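Local coordinates for protein putative NADH Oxidase (Clostridium acetobutylicum, PDB 3E10) that binds flavin mononucleotide and probably acts as an oxidoreductase of the nitroreductase family, at residues Ile46-Arg51 with Pro71-Leu76; Pro35-Gln40 with Glu90-Ala95; Ser58-Tyr63 with Val112-Gln117. All blocks are in the same frame, centred on the assembly; numbering follows the deposited sequence.

Interaction 1 (Ile46-Arg51 with Pro71-Leu76); sequences IVLEDR and PLAIVL
Val-47 holds CG1 anti to its backbone N (chi1 175°) and Leu-72 holds CG anti to its own; with chi2 of Leu-72 near 63°, its CD1 lies 3.7 Å from Val-47 CG1, the side chains crossing obliquely. The contact joins two neighbouring strands of the antiparallel sheet of the nitroreductase fold, 43-48, outermost within this chain, and 72-79 beside it; the short strand axes run at 166° with a closest approach of 4.8 Å. Four backbone hydrogen bonds set the register. Two link Ile-46 and Val-75, two link Leu-48 and Ala-73, and the non-hydrogen-bonded pair Val-47 with Ile-74 lies between them. The straightest is Leu-48 N to Ala-73 O, 2.8 Å long and almost linear at the hydrogen. On the face away from Val-47, Leu-48 CD1 packs against Val-75 CG2 at 3.8 Å, while Ile-46 CB meets Val-75 CB at 4.0 Å.

Each face has its own helix: Val-47 and Leu-72 touch helix 21-32, whereas Leu-48, Ala-73 and Val-75 touch helix 51-57, which Asp-50 caps at its N-terminus. Along its other edge, strand 43-48 pairs through Ile-46 and Val-47 with a parallel strand of the second subunit, and the sheet thus continues across the interface. Beyond the strand pairing, Glu-49 OE2 forms a salt bridge with Lys-21, and water takes over between the two segments. Pro-71 O accepts from two waters: one at 2.9 Å also donates to Glu-49 OE1, the other at 2.7 Å also donates to Glu-49 O.

Interaction 2 (Pro35-Gln40 with Glu90-Ala95); sequences PSAGNQ and EQDMAA. With FMN (flavin mononucleotide), chain C.
Asp-92 carries the largest share of this contact, its carboxylate reaching from helix 89-106 into the backbone of the turn at Ser-36 and Ala-37. Its CG stands anti to the carbonyl carbon (chi1 -61°), beside the backbone N. The two oxygens serve different partners. OD1 accepts from Ala-37 N at 2.8 Å, the donor standing 37° out of the carboxylate plane. OD2 accepts from Gln-40 NE2 at 2.7 Å on its syn side, somewhat out of the carboxylate plane. The side chains of Gln-40 and Asp-92 cross at about a right angle, with amide and carboxylate planes 69° apart, and Asp-92 OD2 lies nearly in the plane of the amide. Ser-36 CB lies over the face of the carboxylate, 3.5 Å from Asp-92 CG, on the side from which Ala-37 N comes. The other end of the Gln-40 amide is also held, since its OE1 accepts from Ile-85 N; this fixes the amide's rotation and with it the donor offered to Asp-92.

One turn further along the helix, the contact becomes apolar. Ala-95 CB meets the Pro-35 ring at 4.1 Å from CD, with CG equally near. The carbonyl oxygen of Pro-35 is buried here with no partner in the model.

The same residues line the flavin. Pro-35 CB lies 3.2 Å from the ribityl O3' of FMN, and Ser-36 N makes a weak hydrogen bond to that oxygen at 3.3 Å. Ser-10, Arg-12 and Arg-157 of the second subunit bind this same FMN, which makes the site a flavin pocket shared across the dimer interface, as in the nitroreductase family.

Interaction 3 (Ser58-Tyr63 with Val112-Gln117); sequences SNFSKY and VWLGAQ. With FMN (flavin mononucleotide), chain L; EDO (1,2-ethanediol), chain P.
The FMN pocket brings Phe-60 and Tyr-63 of the loop after helix 51-57 up to Leu-114, Gly-115 and Ala-116, at and just past the end of strand 110-115. No direct hydrogen bond crosses between the segments; carbon contacts, a water and the flavin do the joining. Phe-60 turns its ring edge to Gly-115 O, which lies near the ring plane, 3.5 Å from CE1. Phe-60 CE1 also comes within 3.8 Å of Ala-116 CB. Leu-114 CB sits at the ring edge, in the plane, while Ser-61 CB stands over the centre of one face. Leu-114 CD2 comes within 3.5 Å of Tyr-63 O.

Tyr-63 O in turn accepts from FMN N3 at 2.9 Å with 165° at the hydrogen, a bond that holds the pyrimidine end of the flavin. Ser-61 OG accepts from Tyr-63 N at 3.0 Å, an ST turn, and donates to a water at 2.7 Å. That water donates to Gly-115 O at 2.9 Å and to FMN O4, tying both segments to the ligand.

Helix 120-129 flanks the contact through Arg-122, bonded to Gly-115 O, and Asn-125, bonded to Phe-60 O; on strand 136-145, Val-141 packs against Phe-60 and pairs by its backbone with Leu-114.

How the interactions relate
Interactions 1 and 3 reach the same sheet, about 13 Å between centres, but their nearest atoms stay about 7 Å apart. The centre of interaction 2 lies about 22 Å from that of interaction 1 and about 21 Å from that of interaction 3, yet helix 89-106 reaches both: Leu-76 CB packs on selenomethionine Met-93 CE at 3.7 Å, Ala-94 CB on Trp-113 CH2 at 3.7 Å, and Glu-90 OE2 makes a probable hydrogen bond with Gln-117 NE2 at 2.9 Å. Tyr-63 O of the second subunit binds the FMN at interaction 2, so each pocket combines segments 58-63 and 112-117 of one subunit with 35-40 and 90-95 of the other. Interaction 1 stands back, the side chain of Val-75 about 13 Å from a bound FMN.

Interaction 1 (Ile46-Arg51 with Pro71-Leu76)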
loop_
_atom_site.group_PDB
_atom_site.type_symbol
_atom_site.label_atom_id
_atom_site.label_comp_id
_atom_site.label_asym_id
_atom_site.label_seq_id
_atom_site.Cartn_x
_atom_site.Cartn_y
_atom_site.Cartn_z
ATOM N N ILE B 46 13.197 -5.253 -10.543
ATOM C CA ILE B 46 13.749 -6.189 -11.528
ATOM C C ILE B 46 12.547 -6.828 -12.250
ATOM O O ILE B 46 11.656 -7.396 -11.628
ATOM C CB ILE B 46 14.609 -7.294 -10.912
ATOM C CG1 ILE B 46 15.703 -6.734 -10.017
ATOM C CG2 ILE B 46 15.243 -8.169 -12.038
ATOM C CD1 ILE B 46 16.472 -7.807 -9.196
ATOM N N VAL B 47 12.540 -6.695 -13.569
ATOM C CA VAL B 47 11.445 -7.174 -14.372
ATOM C C VAL B 47 11.948 -8.414 -15.090
ATOM O O VAL B 47 12.988 -8.340 -15.785
ATOM C CB VAL B 47 11.021 -6.116 -15.393
ATOM C CG1 VAL B 47 9.947 -6.673 -16.323
ATOM C CG2 VAL B 47 10.565 -4.819 -14.658
ATOM N N LEU B 48 11.258 -9.541 -14.898
ATOM C CA LEU B 48 11.616 -10.810 -15.549
ATOM C C LEU B 48 10.516 -11.288 -16.485
ATOM O O LEU B 48 9.333 -11.325 -16.128
ATOM C CB LEU B 48 11.857 -11.900 -14.529
ATOM C CG LEU B 48 12.986 -11.742 -13.508
ATOM C CD1 LEU B 48 12.543 -10.859 -12.295
ATOM C CD2 LEU B 48 13.461 -13.115 -13.066
ATOM N N GLU B 49 10.939 -11.662 -17.694
ATOM C CA GLU B 49 10.113 -12.390 -18.645
ATOM C C GLU B 49 10.746 -13.721 -19.070
ATOM O O GLU B 49 10.123 -14.490 -19.805
ATOM C CB GLU B 49 9.837 -11.531 -19.882
ATOM C CG GLU B 49 8.969 -10.320 -19.601
ATOM C CD GLU B 49 8.490 -9.652 -20.892
ATOM O OE1 GLU B 49 7.505 -10.162 -21.508
ATOM O OE2 GLU B 49 9.122 -8.635 -21.300
ATOM N N ASP B 50 11.969 -13.999 -18.620
ATOM C CA ASP B 50 12.616 -15.265 -18.966
ATOM C C ASP B 50 11.987 -16.379 -18.157
ATOM O O ASP B 50 12.081 -16.400 -16.938
ATOM C CB ASP B 50 14.101 -15.219 -18.685
ATOM C CG ASP B 50 14.787 -16.518 -19.048
ATOM O OD1 ASP B 50 15.005 -16.731 -20.255
ATOM O OD2 ASP B 50 15.063 -17.332 -18.149
ATOM N N ARG B 51 11.362 -17.335 -18.829
ATOM C CA ARG B 51 10.574 -18.312 -18.124
ATOM C C ARG B 51 11.437 -19.215 -17.223
ATOM O O ARG B 51 11.038 -19.551 -16.114
ATOM C CB ARG B 51 9.649 -19.044 -19.104
ATOM C CG ARG B 51 8.311 -18.216 -19.429
ATOM C CD ARG B 51 7.335 -18.202 -18.195
ATOM N NE ARG B 51 7.311 -19.565 -17.717
ATOM C CZ ARG B 51 7.236 -19.972 -16.467
ATOM N NH1 ARG B 51 7.045 -19.152 -15.453
ATOM N NH2 ARG B 51 7.291 -21.270 -16.238
ATOM N N PRO B 71 3.966 -15.404 -16.823
ATOM C CA PRO B 71 4.838 -14.890 -17.862
ATOM C C PRO B 71 5.616 -13.625 -17.514
ATOM O O PRO B 71 6.452 -13.179 -18.312
ATOM C CB PRO B 71 3.850 -14.526 -18.971
ATOM C CG PRO B 71 2.624 -14.072 -18.202
ATOM C CD PRO B 71 2.554 -15.082 -17.109
ATOM N N LEU B 72 5.321 -13.048 -16.346
ATOM C CA LEU B 72 5.981 -11.837 -15.907
ATOM C C LEU B 72 6.146 -11.903 -14.400
ATOM O O LEU B 72 5.228 -12.318 -13.689
ATOM C CB LEU B 72 5.120 -10.603 -16.224
ATOM C CG LEU B 72 5.620 -9.221 -15.790
ATOM C CD1 LEU B 72 6.916 -8.858 -16.483
ATOM C CD2 LEU B 72 4.550 -8.171 -16.085
ATOM N N ALA B 73 7.317 -11.506 -13.938
ATOM C CA ALA B 73 7.531 -11.268 -12.500
ATOM C C ALA B 73 8.189 -9.919 -12.309
ATOM O O ALA B 73 9.054 -9.524 -13.111
ATOM C CB ALA B 73 8.427 -12.368 -11.883
ATOM N N ILE B 74 7.786 -9.209 -11.254
ATOM C CA ILE B 74 8.421 -7.931 -10.905
ATOM C C ILE B 74 8.920 -8.061 -9.467
ATOM O O ILE B 74 8.122 -8.269 -8.545
ATOM C CB ILE B 74 7.457 -6.722 -11.047
ATOM C CG1 ILE B 74 6.814 -6.710 -12.445
ATOM C CG2 ILE B 74 8.229 -5.395 -10.748
ATOM C CD1 ILE B 74 5.676 -5.643 -12.629
ATOM N N VAL B 75 10.243 -7.981 -9.300
ATOM C CA VAL B 75 10.843 -7.980 -7.968
ATOM C C VAL B 75 10.946 -6.530 -7.484
ATOM O O VAL B 75 11.546 -5.706 -8.151
ATOM C CB VAL B 75 12.221 -8.665 -7.955
ATOM C CG1 VAL B 75 12.792 -8.791 -6.509
ATOM C CG2 VAL B 75 12.173 -10.048 -8.621
ATOM N N LEU B 76 10.363 -6.249 -6.316
ATOM C CA LEU B 76 10.390 -4.924 -5.704
ATOM C C LEU B 76 11.503 -4.932 -4.664
ATOM O O LEU B 76 11.555 -5.806 -3.812
ATOM C CB LEU B 76 9.050 -4.607 -5.025
ATOM C CG LEU B 76 7.981 -3.984 -5.926
ATOM C CD1 LEU B 76 7.535 -4.934 -7.002
ATOM C CD2 LEU B 76 6.788 -3.509 -5.084
HETATM O O HOH W 1 5.325 -11.341 -20.205
HETATM O O HOH W 2 7.563 -14.740 -20.231
#

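Interaction 2 (Pro35-Gln40 with Glu90-Ala95)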
loop_
_atom_site.group_PDB
_atom_site.type_symbol
_atom_site.label_atom_id
_atom_site.label_comp_id
_atom_site.label_asym_id
_atom_site.label_seq_id
_atom_site.Cartn_x
_atom_site.Cartn_y
_atom_site.Cartn_z
ATOM N N PRO B 35 2.837 7.134 -2.900
ATOM C CA PRO B 35 3.354 8.027 -1.898
ATOM C C PRO B 35 4.572 7.377 -1.235
ATOM O O PRO B 35 4.750 6.157 -1.285
ATOM C CB PRO B 35 2.201 8.172 -0.913
ATOM C CG PRO B 35 1.514 6.855 -0.997
ATOM C CD PRO B 35 1.563 6.509 -2.487
ATOM N N SER B 36 5.410 8.192 -0.594
ATOM C CA SER B 36 6.563 7.665 0.137
ATOM C C SER B 36 6.970 8.638 1.211
ATOM O O SER B 36 6.850 9.852 1.039
ATOM C CB SER B 36 7.730 7.316 -0.786
ATOM O OG SER B 36 8.285 8.424 -1.476
ATOM N N ALA B 37 7.395 8.107 2.344
ATOM C CA ALA B 37 7.796 8.958 3.476
ATOM C C ALA B 37 8.895 9.895 3.024
ATOM O O ALA B 37 9.884 9.481 2.402
ATOM C CB ALA B 37 8.237 8.094 4.657
ATOM N N GLY B 38 8.730 11.184 3.316
ATOM C CA GLY B 38 9.749 12.142 2.872
ATOM C C GLY B 38 9.886 12.310 1.358
ATOM O O GLY B 38 10.863 12.861 0.892
ATOM N N ASN B 39 8.929 11.795 0.579
ATOM C CA ASN B 39 9.072 11.667 -0.851
ATOM C C ASN B 39 10.396 10.971 -1.244
ATOM O O ASN B 39 11.005 11.303 -2.267
ATOM C CB ASN B 39 8.997 13.040 -1.538
ATOM C CG ASN B 39 8.790 12.947 -3.044
ATOM O OD1 ASN B 39 8.161 12.018 -3.561
ATOM N ND2 ASN B 39 9.337 13.927 -3.768
ATOM N N GLN B 40 10.814 10.016 -0.418
ATOM C CA GLN B 40 12.113 9.383 -0.629
ATOM C C GLN B 40 12.166 8.435 -1.824
ATOM O O GLN B 40 13.259 8.139 -2.313
ATOM C CB GLN B 40 12.612 8.680 0.647
ATOM C CG GLN B 40 11.835 7.464 1.103
ATOM C CD GLN B 40 12.195 7.034 2.499
ATOM O OE1 GLN B 40 13.234 7.479 3.046
ATOM N NE2 GLN B 40 11.338 6.208 3.119
ATOM N N GLU B 90 9.315 0.044 4.331
ATOM C CA GLU B 90 8.430 -1.038 3.945
ATOM C C GLU B 90 7.033 -0.538 3.608
ATOM O O GLU B 90 6.334 -1.149 2.803
ATOM C CB GLU B 90 8.396 -2.119 5.002
ATOM C CG GLU B 90 9.748 -2.798 5.167
ATOM C CD GLU B 90 10.548 -2.292 6.345
ATOM O OE1 GLU B 90 10.524 -1.054 6.613
ATOM O OE2 GLU B 90 11.221 -3.149 6.991
ATOM N N GLN B 91 6.649 0.592 4.200
ATOM C CA GLN B 91 5.341 1.178 3.925
ATOM C C GLN B 91 5.301 1.791 2.543
ATOM O O GLN B 91 4.332 1.588 1.798
ATOM C CB GLN B 91 5.006 2.215 5.009
ATOM C CG GLN B 91 4.909 1.570 6.403
ATOM C CD GLN B 91 4.669 2.565 7.521
ATOM O OE1 GLN B 91 3.994 3.577 7.319
ATOM N NE2 GLN B 91 5.242 2.289 8.709
ATOM N N ASP B 92 6.350 2.524 2.193
ATOM C CA ASP B 92 6.486 3.057 0.858
ATOM C C ASP B 92 6.349 1.929 -0.187
ATOM O O ASP B 92 5.674 2.081 -1.189
ATOM C CB ASP B 92 7.876 3.647 0.644
ATOM C CG ASP B 92 8.236 4.790 1.573
ATOM O OD1 ASP B 92 7.341 5.316 2.287
ATOM O OD2 ASP B 92 9.447 5.179 1.516
HETATM N N MSE B 93 7.056 0.825 0.062
HETATM C CA MSE B 93 7.113 -0.285 -0.901
HETATM C C MSE B 93 5.791 -1.013 -0.989
HETATM O O MSE B 93 5.395 -1.421 -2.081
HETATM C CB MSE B 93 8.240 -1.283 -0.570
HETATM C CG MSE B 93 9.674 -0.700 -0.585
HETATM SE SE MSE B 93 10.153 0.149 -2.245
HETATM C CE MSE B 93 9.942 -1.415 -3.394
ATOM N N ALA B 94 5.096 -1.089 0.139
ATOM C CA ALA B 94 3.771 -1.670 0.164
ATOM C C ALA B 94 2.777 -0.821 -0.648
ATOM O O ALA B 94 1.925 -1.356 -1.359
ATOM C CB ALA B 94 3.313 -1.836 1.654
ATOM N N ALA B 95 2.914 0.502 -0.549
ATOM C CA ALA B 95 2.038 1.388 -1.324
ATOM C C ALA B 95 2.300 1.213 -2.823
ATOM O O ALA B 95 1.368 1.197 -3.623
ATOM C CB ALA B 95 2.254 2.852 -0.869
HETATM N N1 FMN C . 3.161 13.643 4.820
HETATM C C2 FMN C . 3.116 14.496 5.895
HETATM O O2 FMN C . 2.787 15.676 5.740
HETATM N N3 FMN C . 3.355 14.052 7.172
HETATM C C4 FMN C . 3.774 12.762 7.434
HETATM O O4 FMN C . 3.946 12.397 8.610
HETATM C C4A FMN C . 3.808 11.870 6.345
HETATM N N5 FMN C . 4.145 10.557 6.536
HETATM C C5A FMN C . 4.158 9.672 5.483
HETATM C C6 FMN C . 4.484 8.334 5.691
HETATM C C7 FMN C . 4.491 7.414 4.668
HETATM C C7M FMN C . 4.838 5.969 4.961
HETATM C C8 FMN C . 4.151 7.829 3.381
HETATM C C8M FMN C . 3.922 6.785 2.326
HETATM C C9 FMN C . 3.819 9.172 3.157
HETATM C C9A FMN C . 3.818 10.103 4.193
HETATM N N10 FMN C . 3.541 11.454 3.974
HETATM C C10 FMN C . 3.498 12.319 5.050
HETATM C "C1'" FMN C . 3.205 11.956 2.592
HETATM C "C2'" FMN C . 4.486 12.113 1.761
HETATM O "O2'" FMN C . 5.233 13.253 2.164
HETATM C "C3'" FMN C . 4.123 12.177 0.286
HETATM O "O3'" FMN C . 3.565 10.917 -0.096
HETATM C "C4'" FMN C . 5.326 12.533 -0.635
HETATM O "O4'" FMN C . 5.813 13.826 -0.395
HETATM C "C5'" FMN C . 4.960 12.384 -2.104
HETATM O "O5'" FMN C . 3.956 13.312 -2.482
HETATM P P FMN C . 2.578 12.739 -3.075
HETATM O O1P FMN C . 1.875 11.975 -1.964
HETATM O O2P FMN C . 1.807 13.972 -3.500
HETATM O O3P FMN C . 2.901 11.841 -4.269
#

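Interaction 3 (Ser58-Tyr63 with Val112-Gln117)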
loop_
_atom_site.group_PDB
_atom_site.type_symbol
_atom_site.label_atom_id
_atom_site.label_comp_id
_atom_site.label_asym_id
_atom_site.label_seq_id
_atom_site.Cartn_x
_atom_site.Cartn_y
_atom_site.Cartn_z
ATOM N N SER B 58 10.504 -18.984 -8.294
ATOM C CA SER B 58 9.467 -19.630 -7.458
ATOM C C SER B 58 10.039 -20.308 -6.232
ATOM O O SER B 58 9.307 -20.556 -5.285
ATOM C CB SER B 58 8.644 -20.638 -8.259
ATOM O OG SER B 58 9.385 -21.799 -8.555
ATOM N N ASN B 59 11.334 -20.610 -6.253
ATOM C CA ASN B 59 11.962 -21.291 -5.127
ATOM C C ASN B 59 12.266 -20.380 -3.943
ATOM O O ASN B 59 12.709 -20.858 -2.889
ATOM C CB ASN B 59 13.275 -21.961 -5.574
ATOM C CG ASN B 59 13.043 -23.075 -6.591
ATOM O OD1 ASN B 59 12.139 -23.883 -6.427
ATOM N ND2 ASN B 59 13.835 -23.090 -7.656
ATOM N N PHE B 60 12.036 -19.073 -4.094
ATOM C CA PHE B 60 12.436 -18.138 -3.021
ATOM C C PHE B 60 11.600 -18.291 -1.757
ATOM O O PHE B 60 12.042 -17.931 -0.669
ATOM C CB PHE B 60 12.471 -16.690 -3.521
ATOM C CG PHE B 60 11.187 -15.889 -3.284
ATOM C CD1 PHE B 60 11.020 -15.156 -2.100
ATOM C CD2 PHE B 60 10.186 -15.833 -4.261
ATOM C CE1 PHE B 60 9.865 -14.418 -1.885
ATOM C CE2 PHE B 60 9.035 -15.084 -4.078
ATOM C CZ PHE B 60 8.882 -14.362 -2.881
ATOM N N SER B 61 10.391 -18.804 -1.921
ATOM C CA SER B 61 9.428 -18.933 -0.864
ATOM C C SER B 61 8.574 -20.170 -1.098
ATOM O O SER B 61 8.402 -20.581 -2.220
ATOM C CB SER B 61 8.574 -17.663 -0.919
ATOM O OG SER B 61 7.316 -17.790 -0.383
ATOM N N LYS B 62 7.960 -20.685 -0.045
ATOM C CA LYS B 62 7.042 -21.786 -0.137
ATOM C C LYS B 62 5.671 -21.370 -0.659
ATOM O O LYS B 62 4.843 -22.202 -0.985
ATOM C CB LYS B 62 6.869 -22.439 1.238
ATOM N N TYR B 63 5.447 -20.066 -0.748
ATOM C CA TYR B 63 4.179 -19.509 -1.146
ATOM C C TYR B 63 4.250 -18.739 -2.477
ATOM O O TYR B 63 3.438 -17.871 -2.732
ATOM C CB TYR B 63 3.627 -18.649 -0.021
ATOM C CG TYR B 63 3.324 -19.489 1.203
ATOM C CD1 TYR B 63 2.178 -20.261 1.256
ATOM C CD2 TYR B 63 4.231 -19.596 2.223
ATOM C CE1 TYR B 63 1.887 -21.052 2.358
ATOM C CE2 TYR B 63 3.956 -20.398 3.338
ATOM C CZ TYR B 63 2.780 -21.109 3.397
ATOM O OH TYR B 63 2.495 -21.941 4.462
ATOM N N VAL B 112 -0.474 -11.395 -8.055
ATOM C CA VAL B 112 -0.470 -11.635 -6.620
ATOM C C VAL B 112 0.848 -11.120 -6.026
ATOM O O VAL B 112 1.929 -11.269 -6.601
ATOM C CB VAL B 112 -0.711 -13.144 -6.267
ATOM C CG1 VAL B 112 0.375 -14.048 -6.893
ATOM C CG2 VAL B 112 -0.761 -13.336 -4.741
ATOM N N TRP B 113 0.720 -10.536 -4.837
ATOM C CA TRP B 113 1.841 -10.110 -3.997
ATOM C C TRP B 113 2.397 -11.332 -3.304
ATOM O O TRP B 113 1.671 -12.034 -2.597
ATOM C CB TRP B 113 1.293 -9.091 -3.001
ATOM C CG TRP B 113 2.176 -8.431 -2.035
ATOM C CD1 TRP B 113 3.358 -8.872 -1.489
ATOM C CD2 TRP B 113 1.895 -7.178 -1.410
ATOM N NE1 TRP B 113 3.833 -7.940 -0.587
ATOM C CE2 TRP B 113 2.927 -6.917 -0.489
ATOM C CE3 TRP B 113 0.855 -6.253 -1.542
ATOM C CZ2 TRP B 113 2.962 -5.745 0.274
ATOM C CZ3 TRP B 113 0.858 -5.128 -0.763
ATOM C CH2 TRP B 113 1.900 -4.892 0.148
ATOM N N LEU B 114 3.688 -11.574 -3.528
ATOM C CA LEU B 114 4.413 -12.673 -2.891
ATOM C C LEU B 114 5.360 -12.067 -1.858
ATOM O O LEU B 114 6.395 -11.495 -2.205
ATOM C CB LEU B 114 5.136 -13.501 -3.951
ATOM C CG LEU B 114 4.250 -14.050 -5.093
ATOM C CD1 LEU B 114 5.140 -14.756 -6.137
ATOM C CD2 LEU B 114 3.127 -14.938 -4.610
ATOM N N GLY B 115 4.984 -12.167 -0.585
ATOM C CA GLY B 115 5.719 -11.496 0.476
ATOM C C GLY B 115 7.154 -11.999 0.593
ATOM O O GLY B 115 7.441 -13.189 0.366
ATOM N N ALA B 116 8.058 -11.103 0.930
ATOM C CA ALA B 116 9.457 -11.470 1.210
ATOM C C ALA B 116 9.931 -10.848 2.520
ATOM O O ALA B 116 9.977 -11.529 3.553
ATOM C CB ALA B 116 10.369 -11.124 0.012
ATOM N N GLN B 117 10.191 -9.544 2.504
ATOM C CA GLN B 117 10.557 -8.797 3.705
ATOM C C GLN B 117 9.435 -8.983 4.745
ATOM O O GLN B 117 8.272 -8.836 4.397
ATOM C CB GLN B 117 10.744 -7.326 3.382
ATOM C CG GLN B 117 10.900 -6.386 4.560
ATOM C CD GLN B 117 12.245 -6.504 5.255
ATOM O OE1 GLN B 117 13.110 -7.280 4.856
ATOM N NE2 GLN B 117 12.425 -5.703 6.287
HETATM N N1 FMN L . -0.245 -14.670 -1.469
HETATM C C2 FMN L . 0.483 -15.774 -1.805
HETATM O O2 FMN L . -0.025 -16.659 -2.507
HETATM N N3 FMN L . 1.781 -15.876 -1.382
HETATM C C4 FMN L . 2.375 -14.960 -0.541
HETATM O O4 FMN L . 3.569 -15.095 -0.182
HETATM C C4A FMN L . 1.637 -13.822 -0.211
HETATM N N5 FMN L . 2.213 -12.850 0.562
HETATM C C5A FMN L . 1.484 -11.694 0.834
HETATM C C6 FMN L . 2.084 -10.709 1.613
HETATM C C7 FMN L . 1.405 -9.526 1.926
HETATM C C7M FMN L . 2.081 -8.450 2.690
HETATM C C8 FMN L . 0.112 -9.340 1.413
HETATM C C8M FMN L . -0.571 -7.975 1.534
HETATM C C9 FMN L . -0.475 -10.342 0.631
HETATM C C9A FMN L . 0.183 -11.526 0.349
HETATM N N10 FMN L . -0.400 -12.549 -0.406
HETATM C C10 FMN L . 0.336 -13.683 -0.720
HETATM C "C1'" FMN L . -1.755 -12.366 -0.949
HETATM C "C2'" FMN L . -2.798 -12.608 0.152
HETATM O "O2'" FMN L . -2.920 -13.987 0.493
HETATM C "C3'" FMN L . -4.162 -12.097 -0.324
HETATM O "O3'" FMN L . -4.078 -10.688 -0.455
HETATM C "C4'" FMN L . -5.336 -12.474 0.601
HETATM O "O4'" FMN L . -5.569 -13.879 0.584
HETATM C "C5'" FMN L . -6.646 -11.769 0.255
HETATM O "O5'" FMN L . -7.090 -12.094 -1.068
HETATM P P FMN L . -7.218 -10.947 -2.172
HETATM O O1P FMN L . -8.068 -9.839 -1.603
HETATM O O2P FMN L . -5.852 -10.429 -2.486
HETATM O O3P FMN L . -7.892 -11.636 -3.337
HETATM C C1 EDO P . 9.946 -19.714 3.757
HETATM O O1 EDO P . 10.153 -18.433 4.304
HETATM C C2 EDO P . 9.087 -19.482 2.543
HETATM O O2 EDO P . 7.791 -20.014 2.798
HETATM O O HOH W 3 6.124 -15.471 -0.948
#